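Myosin-17 (Arabidopsis thaliana, PDB 7KFL) is a class XI myosin motor of plants whose globular tail, the part described here, probably recognises cargo for transport along actin filaments. Local coordinates at residues Asp172-Glu177 against Lys220-Tyr225; Ala213-Ile218 against Glu271-Gly276; Gly27-Ala32 against Gly136-Asp141; Tyr76-Ser81 against Asn232-Phe237; Leu87-Leu92 against Leu154-Leu159. All blocks are in the same frame, centred on the assembly; numbering follows the deposited sequence.

The five contacts run along an elongated, largely helical tail domain. Contacts 1 and 2 both use helix 205-231, on adjoining segments, and their centres lie about 16 Å apart. Helix 150-186 is shared by contacts 1 and 5, whose centres are about 30 Å apart, while helix 71-89 serves contacts 4 and 5. Contacts 3, 4 and 5 cluster on one side of the chain's centre: P30 of contact 3 packs on S79 and N80 of contact 4, L140 of contact 3 meets L87 of contact 5, and S81 touches L159. Contact 2 lies farthest from this group, its centre about 44 Å from that of contact 5, on the other side of the molecule.

Contact 1: residues Asp172-Glu177 against Lys220-Tyr225; sequences DNLKKE and KSLNSY
Two hydrogen bonds from hydroxyls hold the carboxylate of E177 against the helix that carries S221 and Y225. Y225 OH donates to E177 OE1 at 2.8 Å, coming from above the carboxylate plane, whereas S221 OG donates to E177 OE2, also at 2.8 Å, on the anti lone pair. With each oxygen gripped by a different residue, rotation of the carboxylate is probably restricted. E177 reaches this place with CG anti to its backbone N (chi1 -162°). The apolar part centres on L174, whose CD1 lies over one face of the Y225 ring, 3.9 Å from its centroid, in a CH-pi contact; L174 CD2 also approaches L222 CD2, at 4.4 Å. An alanine in place of Y225 would probably leave E177 OE1 without its hydroxyl partner and open a gap beside L174. N71 gives the phenol oxygen a further hydrogen bond, and the amide of N173 bonds to N70, so the start of helix 71-89 is tied in here. The two segments run nearly antiparallel, at 159° with axes 10.5 Å apart, as neighbours in a helical bundle. L174 also packs on F243 and I246 of helix 236-260, and L222 reaches both that helix and helix 267-287.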
# COMPACT_ATOMS: atom_id res chain seq x y z
N ASP A 172 -4.37 -5.05 -1.58
CA ASP A 172 -5.66 -5.21 -2.30
C ASP A 172 -6.71 -5.78 -1.33
O ASP A 172 -7.87 -5.32 -1.40
CB ASP A 172 -5.48 -6.03 -3.59
CG ASP A 172 -4.72 -5.29 -4.70
OD1 ASP A 172 -4.44 -4.08 -4.53
OD2 ASP A 172 -4.41 -5.94 -5.72
N ASN A 173 -6.33 -6.70 -0.44
CA ASN A 173 -7.23 -7.26 0.62
C ASN A 173 -7.75 -6.13 1.52
O ASN A 173 -8.95 -6.14 1.86
CB ASN A 173 -6.54 -8.32 1.48
CG ASN A 173 -6.46 -9.68 0.83
OD1 ASN A 173 -6.94 -9.88 -0.28
ND2 ASN A 173 -5.85 -10.64 1.53
N LEU A 174 -6.86 -5.20 1.91
CA LEU A 174 -7.20 -4.01 2.74
C LEU A 174 -8.12 -3.08 1.95
O LEU A 174 -9.10 -2.59 2.56
CB LEU A 174 -5.90 -3.32 3.17
CG LEU A 174 -6.05 -2.03 3.99
CD1 LEU A 174 -7.05 -2.19 5.12
CD2 LEU A 174 -4.70 -1.60 4.55
N LYS A 175 -7.83 -2.84 0.67
CA LYS A 175 -8.67 -2.04 -0.26
C LYS A 175 -10.10 -2.60 -0.30
O LYS A 175 -11.05 -1.80 -0.21
CB LYS A 175 -8.09 -2.02 -1.68
CG LYS A 175 -6.93 -1.06 -1.91
CD LYS A 175 -6.59 -0.84 -3.38
CE LYS A 175 -5.32 -0.04 -3.58
NZ LYS A 175 -5.02 0.20 -5.01
N LYS A 176 -10.24 -3.93 -0.41
CA LYS A 176 -11.55 -4.64 -0.51
C LYS A 176 -12.33 -4.50 0.80
O LYS A 176 -13.57 -4.51 0.75
CB LYS A 176 -11.30 -6.12 -0.84
CG LYS A 176 -12.54 -7.00 -0.93
CD LYS A 176 -12.24 -8.47 -0.70
CE LYS A 176 -12.88 -9.39 -1.71
NZ LYS A 176 -12.20 -10.71 -1.76
N GLU A 177 -11.63 -4.39 1.94
CA GLU A 177 -12.24 -4.34 3.29
C GLU A 177 -12.80 -2.93 3.56
O GLU A 177 -13.89 -2.85 4.15
CB GLU A 177 -11.23 -4.74 4.36
CG GLU A 177 -11.87 -5.13 5.68
CD GLU A 177 -10.90 -5.64 6.74
OE1 GLU A 177 -10.24 -6.67 6.49
OE2 GLU A 177 -10.81 -4.99 7.80
N LYS A 220 -10.14 1.34 12.28
CA LYS A 220 -9.97 0.01 12.93
C LYS A 220 -9.30 -0.96 11.95
O LYS A 220 -8.32 -1.61 12.35
CB LYS A 220 -11.32 -0.54 13.42
CG LYS A 220 -11.75 -0.05 14.79
CD LYS A 220 -13.04 -0.68 15.29
CE LYS A 220 -14.27 -0.20 14.55
NZ LYS A 220 -15.51 -0.57 15.26
N SER A 221 -9.82 -1.04 10.72
CA SER A 221 -9.29 -1.90 9.63
C SER A 221 -7.83 -1.53 9.33
O SER A 221 -7.02 -2.45 9.16
CB SER A 221 -10.16 -1.83 8.40
OG SER A 221 -11.42 -2.43 8.64
N LEU A 222 -7.51 -0.23 9.28
CA LEU A 222 -6.12 0.25 9.07
C LEU A 222 -5.22 -0.31 10.18
O LEU A 222 -4.15 -0.85 9.85
CB LEU A 222 -6.08 1.78 9.06
CG LEU A 222 -6.75 2.47 7.87
CD1 LEU A 222 -6.63 3.98 7.99
CD2 LEU A 222 -6.15 2.01 6.55
N ASN A 223 -5.66 -0.21 11.44
CA ASN A 223 -4.89 -0.62 12.65
C ASN A 223 -4.71 -2.14 12.68
O ASN A 223 -3.62 -2.59 13.08
CB ASN A 223 -5.55 -0.12 13.95
CG ASN A 223 -5.13 1.28 14.34
OD1 ASN A 223 -4.06 1.75 13.97
ND2 ASN A 223 -5.96 1.95 15.13
N SER A 224 -5.74 -2.91 12.30
CA SER A 224 -5.69 -4.39 12.20
C SER A 224 -4.49 -4.81 11.35
O SER A 224 -3.65 -5.59 11.84
CB SER A 224 -6.97 -4.95 11.64
OG SER A 224 -8.09 -4.53 12.39
N TYR A 225 -4.42 -4.29 10.12
CA TYR A 225 -3.37 -4.63 9.12
C TYR A 225 -2.02 -4.10 9.61
O TYR A 225 -1.02 -4.83 9.47
CB TYR A 225 -3.75 -4.11 7.73
CG TYR A 225 -4.82 -4.93 7.04
CD1 TYR A 225 -6.14 -4.87 7.47
CD2 TYR A 225 -4.52 -5.77 5.98
CE1 TYR A 225 -7.13 -5.62 6.85
CE2 TYR A 225 -5.50 -6.52 5.36
CZ TYR A 225 -6.81 -6.45 5.79
OH TYR A 225 -7.79 -7.18 5.19

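Contact 2: residues Ala213-Ile218 against Glu271-Gly276; sequences AHWQSI and EYVKAG
W215 turns its CG anti to its own carbonyl carbon (chi1 -61°), and Y272 sets CG anti to its backbone N (chi1 167°); these torsions start the two aromatic side chains towards each other. The indole nitrogen then lies over one face of the phenol ring, shifted toward the rim, with W215 NE1 close to Y272 CZ. The ring planes are inclined at 43°, and the centroid of the indole five-membered ring lies 4.6 Å from that of the Y272 ring, an oblique pairing. Farther along the indole, W215 CZ2 touches Y272 CE2 at 3.8 Å and V273 CG2 at 4.2 Å. The setting is a helix-helix contact in a largely helical bundle, between helix 205-231 and helix 267-287 of the DIL region, whose short segments run nearly parallel with axes 9.9 Å apart. G276, without a side chain, lies against a face of the indole. The Y272 hydroxyl is hydrogen-bonded to the carbonyl of L211, one turn before W215 on its own helix. V273 also packs on I302 and V306 of helix 300-309, while W215 also meets C185 of helix 150-186.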
# COMPACT_ATOMS: atom_id res chain seq x y z
N ALA A 213 -19.34 7.03 12.43
CA ALA A 213 -18.84 5.72 12.91
C ALA A 213 -18.12 4.98 11.77
O ALA A 213 -17.20 4.19 12.07
CB ALA A 213 -19.98 4.90 13.47
N HIS A 214 -18.53 5.21 10.52
CA HIS A 214 -17.96 4.57 9.31
C HIS A 214 -16.49 4.97 9.15
O HIS A 214 -15.68 4.11 8.76
CB HIS A 214 -18.81 4.91 8.07
CG HIS A 214 -20.17 4.30 8.11
ND1 HIS A 214 -20.42 3.08 8.70
CD2 HIS A 214 -21.36 4.73 7.63
CE1 HIS A 214 -21.69 2.78 8.58
NE2 HIS A 214 -22.29 3.78 7.93
N TRP A 215 -16.15 6.23 9.45
CA TRP A 215 -14.74 6.72 9.46
C TRP A 215 -13.95 5.95 10.51
O TRP A 215 -12.78 5.60 10.25
CB TRP A 215 -14.67 8.23 9.70
CG TRP A 215 -15.35 9.06 8.66
CD1 TRP A 215 -16.41 9.90 8.84
CD2 TRP A 215 -15.03 9.12 7.26
NE1 TRP A 215 -16.76 10.49 7.66
CE2 TRP A 215 -15.94 10.03 6.67
CE3 TRP A 215 -14.07 8.51 6.45
CZ2 TRP A 215 -15.91 10.34 5.31
CZ3 TRP A 215 -14.04 8.81 5.10
CH2 TRP A 215 -14.95 9.71 4.55
N GLN A 216 -14.58 5.69 11.67
CA GLN A 216 -13.98 4.93 12.80
C GLN A 216 -13.80 3.46 12.41
O GLN A 216 -12.78 2.87 12.81
CB GLN A 216 -14.83 5.12 14.06
CG GLN A 216 -14.80 6.54 14.60
CD GLN A 216 -15.79 6.80 15.70
OE1 GLN A 216 -16.44 5.90 16.23
NE2 GLN A 216 -15.91 8.06 16.08
N SER A 217 -14.74 2.89 11.64
CA SER A 217 -14.66 1.49 11.12
C SER A 217 -13.42 1.33 10.24
O SER A 217 -12.74 0.28 10.35
CB SER A 217 -15.91 1.11 10.37
OG SER A 217 -17.06 1.29 11.17
N ILE A 218 -13.13 2.32 9.39
CA ILE A 218 -11.96 2.35 8.47
C ILE A 218 -10.67 2.39 9.31
O ILE A 218 -9.76 1.59 9.02
CB ILE A 218 -12.06 3.53 7.48
CG1 ILE A 218 -13.15 3.27 6.43
CG2 ILE A 218 -10.72 3.83 6.82
CD1 ILE A 218 -13.53 4.48 5.61
N GLU A 271 -18.41 19.28 5.67
CA GLU A 271 -18.25 19.18 7.15
C GLU A 271 -18.09 17.71 7.54
O GLU A 271 -17.18 17.42 8.34
CB GLU A 271 -19.47 19.76 7.87
CG GLU A 271 -19.69 21.24 7.65
CD GLU A 271 -20.97 21.76 8.26
OE1 GLU A 271 -22.04 21.15 8.02
OE2 GLU A 271 -20.91 22.77 9.00
N TYR A 272 -18.95 16.84 7.02
CA TYR A 272 -18.99 15.39 7.34
C TYR A 272 -17.66 14.73 6.98
O TYR A 272 -17.14 13.94 7.79
CB TYR A 272 -20.13 14.68 6.61
CG TYR A 272 -20.01 13.18 6.66
CD1 TYR A 272 -20.13 12.50 7.86
CD2 TYR A 272 -19.72 12.45 5.52
CE1 TYR A 272 -20.00 11.12 7.92
CE2 TYR A 272 -19.58 11.07 5.57
CZ TYR A 272 -19.73 10.40 6.77
OH TYR A 272 -19.59 9.05 6.83
N VAL A 273 -17.13 15.02 5.78
CA VAL A 273 -15.85 14.44 5.27
C VAL A 273 -14.69 15.01 6.09
O VAL A 273 -13.78 14.23 6.44
CB VAL A 273 -15.67 14.66 3.76
CG1 VAL A 273 -14.23 14.43 3.32
CG2 VAL A 273 -16.61 13.79 2.94
N LYS A 274 -14.72 16.31 6.41
CA LYS A 274 -13.67 16.98 7.23
C LYS A 274 -13.54 16.25 8.58
O LYS A 274 -12.40 16.10 9.06
CB LYS A 274 -13.99 18.46 7.46
CG LYS A 274 -12.84 19.26 8.07
CD LYS A 274 -13.05 20.76 8.07
CE LYS A 274 -11.75 21.52 8.20
NZ LYS A 274 -11.99 22.97 8.40
N ALA A 275 -14.67 15.82 9.16
CA ALA A 275 -14.73 15.01 10.40
C ALA A 275 -13.99 13.69 10.17
O ALA A 275 -13.17 13.32 11.03
CB ALA A 275 -16.17 14.78 10.81
N GLY A 276 -14.28 13.03 9.05
CA GLY A 276 -13.62 11.78 8.62
C GLY A 276 -12.12 11.93 8.49
O GLY A 276 -11.40 11.05 8.98

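Contact 3: residues Gly27-Ala32 against Gly136-Asp141; sequences GDKPVA and GLTKLD
K29 and V31 meet T138 and L137 where two irregular pieces of backbone come together. Segment 27-32 passes from a loop, with G27 at positive phi (70°), through the short strand 29-30 into the first residues of helix 31-43. Segment 136-141 has no regular structure, though a weak bond from K139 N to G136 O closes a turn in it. The CA atoms of V31 and T138 are 6.2 Å apart, the nearest pair across the contact. T138 is the centre of the packing: its methyl CG2 touches K29 CB at 3.8 Å and V31 CG2 at 4.2 Å. The methyl sits anti to the carbonyl carbon of T138, while OG1 (chi1 57°) lies between backbone N and C and makes a weak hydrogen bond to N26. The aliphatic chain of K29 crosses T138 at a slant, bringing K29 CD to 4.0 Å from T138 CB. Beside this, V31 CG1 meets L137 CD2 at 3.9 Å, these two side chains also crossing at a slant. K38 of helix 31-43 donates to the carbonyl oxygens of L137 and K139, holding the loop from the same helix. This is loop packing on a small two-stranded antiparallel hairpin, 25-26 with 29-30, at the start of a helix.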
# COMPACT_ATOMS: atom_id res chain seq x y z
N GLY A 27 14.38 -12.71 17.99
CA GLY A 27 14.64 -11.26 18.03
C GLY A 27 13.55 -10.53 17.27
O GLY A 27 12.39 -10.59 17.71
N ASP A 28 13.90 -9.90 16.14
CA ASP A 28 12.94 -9.24 15.22
C ASP A 28 13.13 -9.80 13.81
O ASP A 28 12.74 -9.10 12.84
CB ASP A 28 13.10 -7.71 15.27
CG ASP A 28 14.47 -7.21 14.81
OD1 ASP A 28 15.47 -7.91 15.07
OD2 ASP A 28 14.51 -6.12 14.21
N LYS A 29 13.68 -11.02 13.69
CA LYS A 29 14.14 -11.61 12.40
C LYS A 29 13.28 -12.82 12.05
O LYS A 29 13.01 -13.66 12.90
CB LYS A 29 15.63 -11.98 12.51
CG LYS A 29 16.47 -10.99 13.30
CD LYS A 29 17.97 -11.14 13.07
CE LYS A 29 18.80 -10.23 13.95
NZ LYS A 29 19.14 -8.96 13.26
N PRO A 30 12.80 -12.92 10.78
CA PRO A 30 12.02 -14.08 10.33
C PRO A 30 12.90 -15.33 10.29
O PRO A 30 13.99 -15.27 9.74
CB PRO A 30 11.54 -13.67 8.93
CG PRO A 30 11.75 -12.17 8.88
CD PRO A 30 13.01 -11.95 9.70
N VAL A 31 12.42 -16.43 10.88
CA VAL A 31 13.23 -17.66 11.10
C VAL A 31 13.34 -18.45 9.79
O VAL A 31 14.47 -18.86 9.46
CB VAL A 31 12.66 -18.52 12.25
CG1 VAL A 31 13.30 -19.90 12.29
CG2 VAL A 31 12.82 -17.82 13.59
N ALA A 32 12.23 -18.66 9.08
CA ALA A 32 12.15 -19.51 7.87
C ALA A 32 13.14 -19.02 6.81
O ALA A 32 13.83 -19.86 6.21
CB ALA A 32 10.74 -19.57 7.34
N GLY A 136 22.58 -20.17 16.84
CA GLY A 136 21.23 -19.58 16.76
C GLY A 136 20.80 -19.40 15.32
O GLY A 136 21.65 -18.98 14.50
N LEU A 137 19.54 -19.70 15.02
CA LEU A 137 18.98 -19.77 13.64
C LEU A 137 19.13 -18.42 12.93
O LEU A 137 19.48 -18.43 11.74
CB LEU A 137 17.50 -20.20 13.71
CG LEU A 137 17.24 -21.70 13.80
CD1 LEU A 137 18.28 -22.42 14.65
CD2 LEU A 137 15.85 -21.98 14.33
N THR A 138 18.88 -17.32 13.63
CA THR A 138 18.86 -15.94 13.06
C THR A 138 20.24 -15.28 13.17
O THR A 138 20.42 -14.22 12.55
CB THR A 138 17.75 -15.10 13.72
OG1 THR A 138 17.98 -15.10 15.13
CG2 THR A 138 16.37 -15.64 13.41
N LYS A 139 21.17 -15.88 13.92
CA LYS A 139 22.60 -15.48 13.95
C LYS A 139 23.32 -16.16 12.78
O LYS A 139 23.49 -17.39 12.84
CB LYS A 139 23.26 -15.87 15.28
CG LYS A 139 24.77 -15.68 15.35
CD LYS A 139 25.25 -14.32 14.88
CE LYS A 139 26.74 -14.11 15.06
NZ LYS A 139 27.24 -13.01 14.20
N LEU A 140 23.73 -15.39 11.77
CA LEU A 140 24.31 -15.92 10.51
C LEU A 140 25.74 -15.38 10.32
O LEU A 140 25.96 -14.18 10.58
CB LEU A 140 23.41 -15.57 9.31
CG LEU A 140 22.43 -14.41 9.49
CD1 LEU A 140 23.11 -13.07 9.24
CD2 LEU A 140 21.23 -14.57 8.56
N ASP A 141 26.66 -16.27 9.91
CA ASP A 141 28.07 -15.95 9.58
C ASP A 141 28.08 -14.77 8.59
O ASP A 141 27.31 -14.84 7.61
CB ASP A 141 28.79 -17.17 9.00
CG ASP A 141 30.26 -16.95 8.69
OD1 ASP A 141 30.94 -16.29 9.50
OD2 ASP A 141 30.72 -17.44 7.64

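Contact 4: residues Tyr76-Ser81 against Asn232-Phe237; sequences YWLSNS and NNAPPF
S79 donates its hydroxyl to the carbonyl of N232, joining helix 71-89 to the Schellman motif that ends helix 205-231, with N233 as the C-prime residue at positive phi. This is the tight part of the contact. With OG anti to the backbone N of S79 (chi1 -167°), S79 OG comes within 2.7 Å of N232 O at a C=O...donor angle of 161°, nearly in line with the carbonyl, and S79 is itself buried. An alanine at S79 would probably leave N232 O without this donor and weaken the hold on the helix end. Elsewhere the packing is more sparing. L78 CD2 meets A234 CB at 4.2 Å, and L78 also packs on L163, I166 and I170 of helix 150-186. The partly exposed N233 forms the solvent side, its side chain leading away from S79. Y76 and N232 make a polar edge contact: the phenol ring and the N232 amide are 74° apart, and the amide oxygen lies at the ring edge. That oxygen takes a hydrogen bond from the hydroxyl of Y25, while N232 ND2 is bonded to L228 O. Over the centre of one face of the Y76 ring, N80 ND2 sits 3.4 Å above the plane.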
# COMPACT_ATOMS: atom_id res chain seq x y z
N TYR A 76 3.19 -13.00 7.14
CA TYR A 76 4.29 -13.93 7.51
C TYR A 76 5.30 -14.03 6.36
O TYR A 76 6.50 -13.81 6.59
CB TYR A 76 3.74 -15.31 7.87
CG TYR A 76 4.79 -16.30 8.31
CD1 TYR A 76 5.38 -16.21 9.56
CD2 TYR A 76 5.20 -17.33 7.48
CE1 TYR A 76 6.35 -17.11 9.97
CE2 TYR A 76 6.16 -18.24 7.87
CZ TYR A 76 6.75 -18.13 9.12
OH TYR A 76 7.70 -19.02 9.52
N TRP A 77 4.81 -14.33 5.16
CA TRP A 77 5.65 -14.60 3.96
C TRP A 77 6.15 -13.30 3.33
O TRP A 77 7.14 -13.36 2.58
CB TRP A 77 4.90 -15.49 2.95
CG TRP A 77 4.99 -16.94 3.30
CD1 TRP A 77 3.97 -17.80 3.56
CD2 TRP A 77 6.21 -17.69 3.48
NE1 TRP A 77 4.46 -19.05 3.86
CE2 TRP A 77 5.83 -19.01 3.82
CE3 TRP A 77 7.57 -17.39 3.38
CZ2 TRP A 77 6.77 -20.01 4.06
CZ3 TRP A 77 8.50 -18.38 3.61
CH2 TRP A 77 8.10 -19.67 3.94
N LEU A 78 5.51 -12.16 3.62
CA LEU A 78 6.05 -10.83 3.24
C LEU A 78 7.35 -10.59 4.02
O LEU A 78 8.38 -10.29 3.38
CB LEU A 78 5.03 -9.73 3.54
CG LEU A 78 5.50 -8.32 3.19
CD1 LEU A 78 5.32 -8.05 1.70
CD2 LEU A 78 4.77 -7.27 4.02
N SER A 79 7.30 -10.73 5.35
CA SER A 79 8.44 -10.50 6.28
C SER A 79 9.59 -11.46 5.94
O SER A 79 10.75 -11.00 5.95
CB SER A 79 8.01 -10.64 7.71
OG SER A 79 9.02 -10.14 8.58
N ASN A 80 9.28 -12.72 5.64
CA ASN A 80 10.28 -13.78 5.33
C ASN A 80 10.90 -13.54 3.95
O ASN A 80 12.14 -13.60 3.85
CB ASN A 80 9.67 -15.18 5.42
CG ASN A 80 9.77 -15.76 6.81
OD1 ASN A 80 10.85 -16.20 7.22
ND2 ASN A 80 8.68 -15.75 7.55
N SER A 81 10.08 -13.29 2.93
CA SER A 81 10.52 -13.05 1.53
C SER A 81 11.47 -11.85 1.49
O SER A 81 12.53 -11.95 0.84
CB SER A 81 9.35 -12.86 0.61
OG SER A 81 8.48 -13.98 0.67
N ASN A 232 4.34 -9.52 12.69
CA ASN A 232 5.16 -10.32 11.74
C ASN A 232 6.46 -9.57 11.40
O ASN A 232 7.15 -10.00 10.46
CB ASN A 232 4.35 -10.67 10.48
CG ASN A 232 3.49 -11.91 10.68
OD1 ASN A 232 4.02 -13.01 10.79
ND2 ASN A 232 2.18 -11.73 10.72
N ASN A 233 6.78 -8.52 12.15
CA ASN A 233 8.03 -7.72 12.02
C ASN A 233 8.29 -7.41 10.54
O ASN A 233 9.46 -7.54 10.10
CB ASN A 233 9.21 -8.43 12.68
CG ASN A 233 9.13 -8.37 14.19
OD1 ASN A 233 9.40 -7.33 14.79
ND2 ASN A 233 8.75 -9.47 14.82
N ALA A 234 7.25 -7.02 9.80
CA ALA A 234 7.34 -6.52 8.41
C ALA A 234 8.22 -5.28 8.41
O ALA A 234 8.02 -4.40 9.25
CB ALA A 234 5.96 -6.23 7.88
N PRO A 235 9.22 -5.17 7.50
CA PRO A 235 10.13 -4.02 7.50
C PRO A 235 9.35 -2.72 7.34
O PRO A 235 8.61 -2.56 6.38
CB PRO A 235 11.07 -4.28 6.32
CG PRO A 235 10.35 -5.30 5.46
CD PRO A 235 9.51 -6.12 6.42
N PRO A 236 9.48 -1.75 8.29
CA PRO A 236 8.66 -0.53 8.27
C PRO A 236 8.53 0.11 6.88
O PRO A 236 7.45 0.56 6.54
CB PRO A 236 9.41 0.39 9.23
CG PRO A 236 10.06 -0.55 10.23
CD PRO A 236 10.42 -1.78 9.42
N PHE A 237 9.63 0.13 6.11
CA PHE A 237 9.72 0.66 4.72
C PHE A 237 8.58 0.10 3.86
O PHE A 237 7.89 0.90 3.20
CB PHE A 237 11.09 0.34 4.12
CG PHE A 237 11.25 0.73 2.67
CD1 PHE A 237 10.82 -0.11 1.65
CD2 PHE A 237 11.81 1.95 2.33
CE1 PHE A 237 10.96 0.26 0.33
CE2 PHE A 237 11.95 2.32 1.00
CZ PHE A 237 11.53 1.47 -0.00

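Contact 5: residues Leu87-Leu92 against Leu154-Leu159; sequences LLQRTL and LFKQQL
L88 CD1 packs against both F155 and L159, touching F155 CE2 at 3.7 Å and L159 CD2 at 3.9 Å. L88 has CG anti to its carbonyl carbon (chi1 -68°), whereas F155 sets CG anti to its backbone N, which starts its ring toward L88. The leucine and phenylalanine side chains cross at about a right angle, and the methyl meets the ring obliquely. K156 borders this cluster. Its chain is extended until chi4 (-78°), where NZ bends away from the line of the chain; K156 CE lies 3.3 Å from Q89 OE1. Q89 bends at chi2 (67°) to bring its amide there, a contact of oxygen with methylene. L92 CD1 closes the group at 4.3 Å from K156 CB. The site lies at the C-terminal end of helix 71-89, against the early turns of helix 150-186. F155 and L159 pack onward on helix 53-65, L88 and L92 touch F46, and Q89 leans on V388 and S392 of helix 388-393.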
# COMPACT_ATOMS: atom_id res chain seq x y z
N LEU A 87 19.19 -11.06 1.88
CA LEU A 87 20.37 -11.96 1.99
C LEU A 87 20.86 -12.31 0.58
O LEU A 87 22.08 -12.16 0.33
CB LEU A 87 19.99 -13.22 2.78
CG LEU A 87 19.54 -12.99 4.22
CD1 LEU A 87 18.78 -14.20 4.75
CD2 LEU A 87 20.73 -12.68 5.12
N LEU A 88 19.96 -12.75 -0.30
CA LEU A 88 20.24 -13.10 -1.72
C LEU A 88 20.86 -11.90 -2.44
O LEU A 88 21.81 -12.11 -3.21
CB LEU A 88 18.95 -13.54 -2.41
CG LEU A 88 18.34 -14.87 -1.93
CD1 LEU A 88 17.18 -15.27 -2.83
CD2 LEU A 88 19.38 -15.98 -1.89
N GLN A 89 20.32 -10.69 -2.21
CA GLN A 89 20.76 -9.42 -2.86
C GLN A 89 22.23 -9.14 -2.52
O GLN A 89 22.95 -8.64 -3.40
CB GLN A 89 19.87 -8.26 -2.42
CG GLN A 89 20.33 -6.89 -2.93
CD GLN A 89 20.23 -6.75 -4.43
OE1 GLN A 89 19.45 -7.44 -5.09
NE2 GLN A 89 21.01 -5.84 -4.98
N ARG A 90 22.65 -9.45 -1.28
CA ARG A 90 24.01 -9.15 -0.75
C ARG A 90 24.95 -10.35 -0.93
O ARG A 90 26.13 -10.21 -0.57
CB ARG A 90 23.93 -8.76 0.73
CG ARG A 90 23.21 -7.45 1.00
CD ARG A 90 23.18 -7.12 2.48
NE ARG A 90 22.40 -5.92 2.79
CZ ARG A 90 22.14 -5.47 4.02
NH1 ARG A 90 22.60 -6.12 5.08
NH2 ARG A 90 21.42 -4.38 4.18
N THR A 91 24.45 -11.47 -1.47
CA THR A 91 25.19 -12.76 -1.59
C THR A 91 25.47 -13.09 -3.06
O THR A 91 26.66 -13.09 -3.45
CB THR A 91 24.43 -13.89 -0.89
OG1 THR A 91 24.35 -13.57 0.50
CG2 THR A 91 25.07 -15.25 -1.06
N LEU A 92 24.42 -13.36 -3.85
CA LEU A 92 24.52 -13.88 -5.24
C LEU A 92 25.23 -12.85 -6.13
O LEU A 92 24.69 -11.74 -6.30
CB LEU A 92 23.11 -14.18 -5.78
CG LEU A 92 22.23 -15.10 -4.94
CD1 LEU A 92 21.09 -15.65 -5.78
CD2 LEU A 92 23.02 -16.24 -4.31
N LEU A 154 17.48 -17.37 -11.19
CA LEU A 154 16.04 -17.52 -11.51
C LEU A 154 15.22 -17.44 -10.22
O LEU A 154 14.12 -16.85 -10.25
CB LEU A 154 15.79 -18.85 -12.22
CG LEU A 154 14.35 -19.12 -12.65
CD1 LEU A 154 13.90 -18.13 -13.71
CD2 LEU A 154 14.17 -20.55 -13.14
N PHE A 155 15.74 -18.03 -9.14
CA PHE A 155 15.07 -18.10 -7.81
C PHE A 155 14.91 -16.69 -7.23
O PHE A 155 13.81 -16.37 -6.73
CB PHE A 155 15.84 -19.00 -6.85
CG PHE A 155 15.29 -19.02 -5.45
CD1 PHE A 155 14.03 -19.54 -5.19
CD2 PHE A 155 16.01 -18.50 -4.38
CE1 PHE A 155 13.51 -19.55 -3.90
CE2 PHE A 155 15.50 -18.51 -3.10
CZ PHE A 155 14.25 -19.04 -2.86
N LYS A 156 15.98 -15.88 -7.26
CA LYS A 156 15.96 -14.47 -6.79
C LYS A 156 14.87 -13.71 -7.55
O LYS A 156 14.11 -12.97 -6.91
CB LYS A 156 17.34 -13.82 -6.96
CG LYS A 156 17.37 -12.32 -6.68
CD LYS A 156 18.75 -11.80 -6.33
CE LYS A 156 18.91 -10.32 -6.62
NZ LYS A 156 19.13 -10.07 -8.07
N GLN A 157 14.81 -13.91 -8.87
CA GLN A 157 13.81 -13.28 -9.78
C GLN A 157 12.41 -13.79 -9.43
O GLN A 157 11.49 -12.95 -9.34
CB GLN A 157 14.20 -13.59 -11.23
CG GLN A 157 13.13 -13.24 -12.25
CD GLN A 157 13.63 -13.52 -13.65
OE1 GLN A 157 14.73 -13.12 -14.03
NE2 GLN A 157 12.81 -14.21 -14.43
N GLN A 158 12.24 -15.10 -9.24
CA GLN A 158 10.94 -15.73 -8.89
C GLN A 158 10.50 -15.28 -7.49
O GLN A 158 9.30 -14.98 -7.31
CB GLN A 158 11.03 -17.26 -8.98
CG GLN A 158 10.94 -17.79 -10.40
CD GLN A 158 10.98 -19.30 -10.48
OE1 GLN A 158 10.99 -19.99 -9.46
NE2 GLN A 158 10.98 -19.82 -11.69
N LEU A 159 11.43 -15.21 -6.53
CA LEU A 159 11.14 -14.80 -5.13
C LEU A 159 10.77 -13.31 -5.09
O LEU A 159 9.84 -12.96 -4.34
CB LEU A 159 12.34 -15.09 -4.23
CG LEU A 159 12.12 -14.85 -2.73
CD1 LEU A 159 10.97 -15.69 -2.20
CD2 LEU A 159 13.39 -15.14 -1.94